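Local structure of immunomodulatory active chitinase (Trichuris suis, 6G9C) at residues 32-36 with 358-364. The protein is a secreted family 18 glycosyl hydrolase that probably binds and hydrolyses chitin, and displays immunomodulatory properties in inflammatory lung disease. Residues are numbered along the deposited sequence.
Sequences KYVRG and KQENYGG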
ATOM      1  N   LYS A  32      -3.449 -10.659 -20.799  1.00 56.25           N
ATOM      2  CA  LYS A  32      -2.920 -11.447 -21.909  1.00 53.35           C
ATOM      3  C   LYS A  32      -1.503 -11.025 -22.327  1.00 48.87           C
ATOM      4  O   LYS A  32      -0.719 -11.860 -22.784  1.00 54.54           O
ATOM      5  CB  LYS A  32      -3.858 -11.365 -23.115  1.00 60.19           C
ATOM      6  CG  LYS A  32      -3.699 -12.522 -24.084  1.00 64.12           C
ATOM      7  CD  LYS A  32      -4.006 -12.108 -25.509  1.00 64.12           C
ATOM      8  CE  LYS A  32      -3.930 -13.303 -26.445  1.00 67.41           C
ATOM      9  NZ  LYS A  32      -2.728 -14.145 -26.173  1.00 69.46           N
ATOM     10  N   TYR A  33      -1.166  -9.742 -22.186  1.00 37.54           N
ATOM     11  CA  TYR A  33       0.187  -9.269 -22.467  1.00 40.76           C
ATOM     12  C   TYR A  33       0.771  -8.590 -21.234  1.00 41.07           C
ATOM     13  O   TYR A  33       0.094  -7.791 -20.577  1.00 36.27           O
ATOM     14  CB  TYR A  33       0.210  -8.308 -23.666  1.00 39.98           C
ATOM     15  CG  TYR A  33      -0.104  -8.991 -24.984  1.00 36.79           C
ATOM     16  CD1 TYR A  33       0.830  -9.807 -25.603  1.00 39.96           C
ATOM     17  CD2 TYR A  33      -1.348  -8.842 -25.589  1.00 40.26           C
ATOM     18  CE1 TYR A  33       0.544 -10.444 -26.800  1.00 45.68           C
ATOM     19  CE2 TYR A  33      -1.641  -9.475 -26.788  1.00 40.29           C
ATOM     20  CZ  TYR A  33      -0.696 -10.275 -27.385  1.00 44.50           C
ATOM     21  OH  TYR A  33      -0.983 -10.907 -28.574  1.00 49.60           O
ATOM     22  N   VAL A  34       2.025  -8.932 -20.916  1.00 35.02           N
ATOM     23  CA  VAL A  34       2.788  -8.204 -19.908  1.00 34.19           C
ATOM     24  C   VAL A  34       3.087  -6.798 -20.418  1.00 31.99           C
ATOM     25  O   VAL A  34       3.466  -6.616 -21.581  1.00 35.31           O
ATOM     26  CB  VAL A  34       4.098  -8.957 -19.599  1.00 30.83           C
ATOM     27  CG1 VAL A  34       5.072  -8.071 -18.832  1.00 32.57           C
ATOM     28  CG2 VAL A  34       3.821 -10.254 -18.839  1.00 31.71           C
ATOM     29  N   ARG A  35       2.935  -5.796 -19.549  1.00 29.57           N
ATOM     30  CA  ARG A  35       3.377  -4.430 -19.836  1.00 26.58           C
ATOM     31  C   ARG A  35       4.257  -3.965 -18.687  1.00 27.83           C
ATOM     32  O   ARG A  35       3.760  -3.731 -17.583  1.00 30.50           O
ATOM     33  CB  ARG A  35       2.193  -3.480 -20.044  1.00 30.58           C
ATOM     34  CG  ARG A  35       1.290  -3.928 -21.177  1.00 34.21           C
ATOM     35  CD  ARG A  35       0.112  -2.980 -21.371  1.00 44.75           C
ATOM     36  NE  ARG A  35      -0.926  -3.183 -20.365  1.00 46.86           N
ATOM     37  CZ  ARG A  35      -1.199  -2.318 -19.394  1.00 49.34           C
ATOM     38  NH1 ARG A  35      -0.510  -1.192 -19.298  1.00 43.97           N
ATOM     39  NH2 ARG A  35      -2.159  -2.578 -18.518  1.00 54.62           N
ATOM     40  N   GLY A  36       5.563  -3.840 -18.937  1.00 27.92           N
ATOM     41  CA  GLY A  36       6.484  -3.425 -17.889  1.00 28.54           C
ATOM     42  C   GLY A  36       7.182  -2.101 -18.143  1.00 26.49           C
ATOM     43  O   GLY A  36       7.321  -1.684 -19.295  1.00 26.94           O
ATOM     44  N   LYS A 358       2.186  -8.385 -30.897  1.00 38.49           N
ATOM     45  CA  LYS A 358       0.881  -9.032 -30.927  1.00 43.91           C
ATOM     46  C   LYS A 358       0.792 -10.035 -32.073  1.00 46.44           C
ATOM     47  O   LYS A 358       0.224 -11.123 -31.913  1.00 46.24           O
ATOM     48  CB  LYS A 358      -0.218  -7.973 -31.040  1.00 45.68           C
ATOM     49  CG  LYS A 358      -1.561  -8.406 -30.495  1.00 52.68           C
ATOM     50  CD  LYS A 358      -2.660  -7.435 -30.870  1.00 61.79           C
ATOM     51  CE  LYS A 358      -2.371  -6.050 -30.334  1.00 68.28           C
ATOM     52  NZ  LYS A 358      -3.567  -5.169 -30.450  1.00 78.54           N
ATOM     53  N   GLN A 359       1.359  -9.691 -33.231  1.00 42.39           N
ATOM     54  CA  GLN A 359       1.268 -10.572 -34.390  1.00 48.05           C
ATOM     55  C   GLN A 359       1.969 -11.898 -34.133  1.00 48.13           C
ATOM     56  O   GLN A 359       1.462 -12.960 -34.508  1.00 50.21           O
ATOM     57  CB  GLN A 359       1.865  -9.882 -35.616  1.00 49.49           C
ATOM     58  CG  GLN A 359       1.903 -10.734 -36.880  1.00 57.73           C
ATOM     59  CD  GLN A 359       2.777 -10.121 -37.967  1.00 70.08           C
ATOM     60  OE1 GLN A 359       2.274  -9.546 -38.931  1.00 83.90           O
ATOM     61  NE2 GLN A 359       4.092 -10.241 -37.810  1.00 64.35           N
ATOM     62  N   GLU A 360       3.134 -11.854 -33.492  1.00 43.20           N
ATOM     63  CA  GLU A 360       3.942 -13.034 -33.233  1.00 48.25           C
ATOM     64  C   GLU A 360       3.594 -13.708 -31.916  1.00 50.08           C
ATOM     65  O   GLU A 360       4.134 -14.783 -31.630  1.00 45.17           O
ATOM     66  CB  GLU A 360       5.433 -12.664 -33.233  1.00 50.94           C
ATOM     67  CG  GLU A 360       5.930 -12.095 -34.556  1.00 54.87           C
ATOM     68  CD  GLU A 360       5.687 -13.038 -35.722  1.00 62.52           C
ATOM     69  OE1 GLU A 360       6.125 -14.207 -35.648  1.00 62.55           O
ATOM     70  OE2 GLU A 360       5.047 -12.611 -36.705  1.00 60.38           O
ATOM     71  N   ASN A 361       2.721 -13.096 -31.114  1.00 45.65           N
ATOM     72  CA  ASN A 361       2.283 -13.648 -29.834  1.00 46.36           C
ATOM     73  C   ASN A 361       3.453 -13.863 -28.878  1.00 42.45           C
ATOM     74  O   ASN A 361       3.579 -14.907 -28.237  1.00 39.57           O
ATOM     75  CB  ASN A 361       1.498 -14.947 -30.035  1.00 57.72           C
ATOM     76  CG  ASN A 361       0.639 -14.914 -31.279  1.00 79.03           C
ATOM     77  OD1 ASN A 361      -0.397 -14.244 -31.318  1.00 84.88           O
ATOM     78  ND2 ASN A 361       1.073 -15.624 -32.317  1.00 89.15           N
ATOM     79  N   TYR A 362       4.315 -12.853 -28.770  1.00 39.47           N
ATOM     80  CA  TYR A 362       5.275 -12.866 -27.677  1.00 38.94           C
ATOM     81  C   TYR A 362       4.563 -12.456 -26.388  1.00 39.46           C
ATOM     82  O   TYR A 362       3.358 -12.196 -26.372  1.00 37.60           O
ATOM     83  CB  TYR A 362       6.478 -11.982 -28.011  1.00 34.16           C
ATOM     84  CG  TYR A 362       7.448 -12.697 -28.923  1.00 39.60           C
ATOM     85  CD1 TYR A 362       8.277 -13.697 -28.429  1.00 36.43           C
ATOM     86  CD2 TYR A 362       7.516 -12.397 -30.281  1.00 40.10           C
ATOM     87  CE1 TYR A 362       9.155 -14.375 -29.256  1.00 39.33           C
ATOM     88  CE2 TYR A 362       8.399 -13.072 -31.121  1.00 45.15           C
ATOM     89  CZ  TYR A 362       9.216 -14.060 -30.595  1.00 43.87           C
ATOM     90  OH  TYR A 362      10.097 -14.742 -31.407  1.00 40.39           O
ATOM     91  N   GLY A 363       5.306 -12.424 -25.280  1.00 40.74           N
ATOM     92  CA  GLY A 363       4.665 -12.329 -23.977  1.00 39.15           C
ATOM     93  C   GLY A 363       4.208 -10.937 -23.607  1.00 36.75           C
ATOM     94  O   GLY A 363       3.281 -10.777 -22.801  1.00 34.06           O
ATOM     95  N   GLY A 364       4.844  -9.925 -24.165  1.00 34.70           N
ATOM     96  CA  GLY A 364       4.462  -8.546 -23.916  1.00 32.95           C
ATOM     97  C   GLY A 364       5.629  -7.626 -24.226  1.00 32.45           C
ATOM     98  O   GLY A 364       6.506  -7.962 -25.030  1.00 30.26           O
TER
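Tyr33 lays its ring along the turn that leads from helix 347-360 into strand 364-368, just before its own chain enters strand 34-40. Strands 34-40 and 364-368 are the first and last parallel strands of the family 18 TIM barrel, and their pairing closes it. Tyr33 OH makes a close van der Waals contact, 3.2 Å, with Lys358 CG in the aliphatic part of that side chain, while the ring edge lies against the turn, Tyr33 CE1 being 3.3 Å from Tyr362 O. The helix ends in a Schellman motif, in which Asn361 adopts positive phi and turns the chain toward the sheet. Lys358 NZ is hydrogen-bonded to the carbonyl oxygen of Ile397, and Leu398 of helix 392-398 also touches Tyr33. Val34 N donates a 2.9 Å hydrogen bond to Gly363 O, and the parallel ladder continues with backbone bonds joining Val34 and Gly36 to Ala365 and Gly36 to Val367. Gly364 pairs with Val34, and a CB there would collide with Val34 O; without one, Gly364 CA approaches Val34 O to 3.2 Å in a CA-H...O contact.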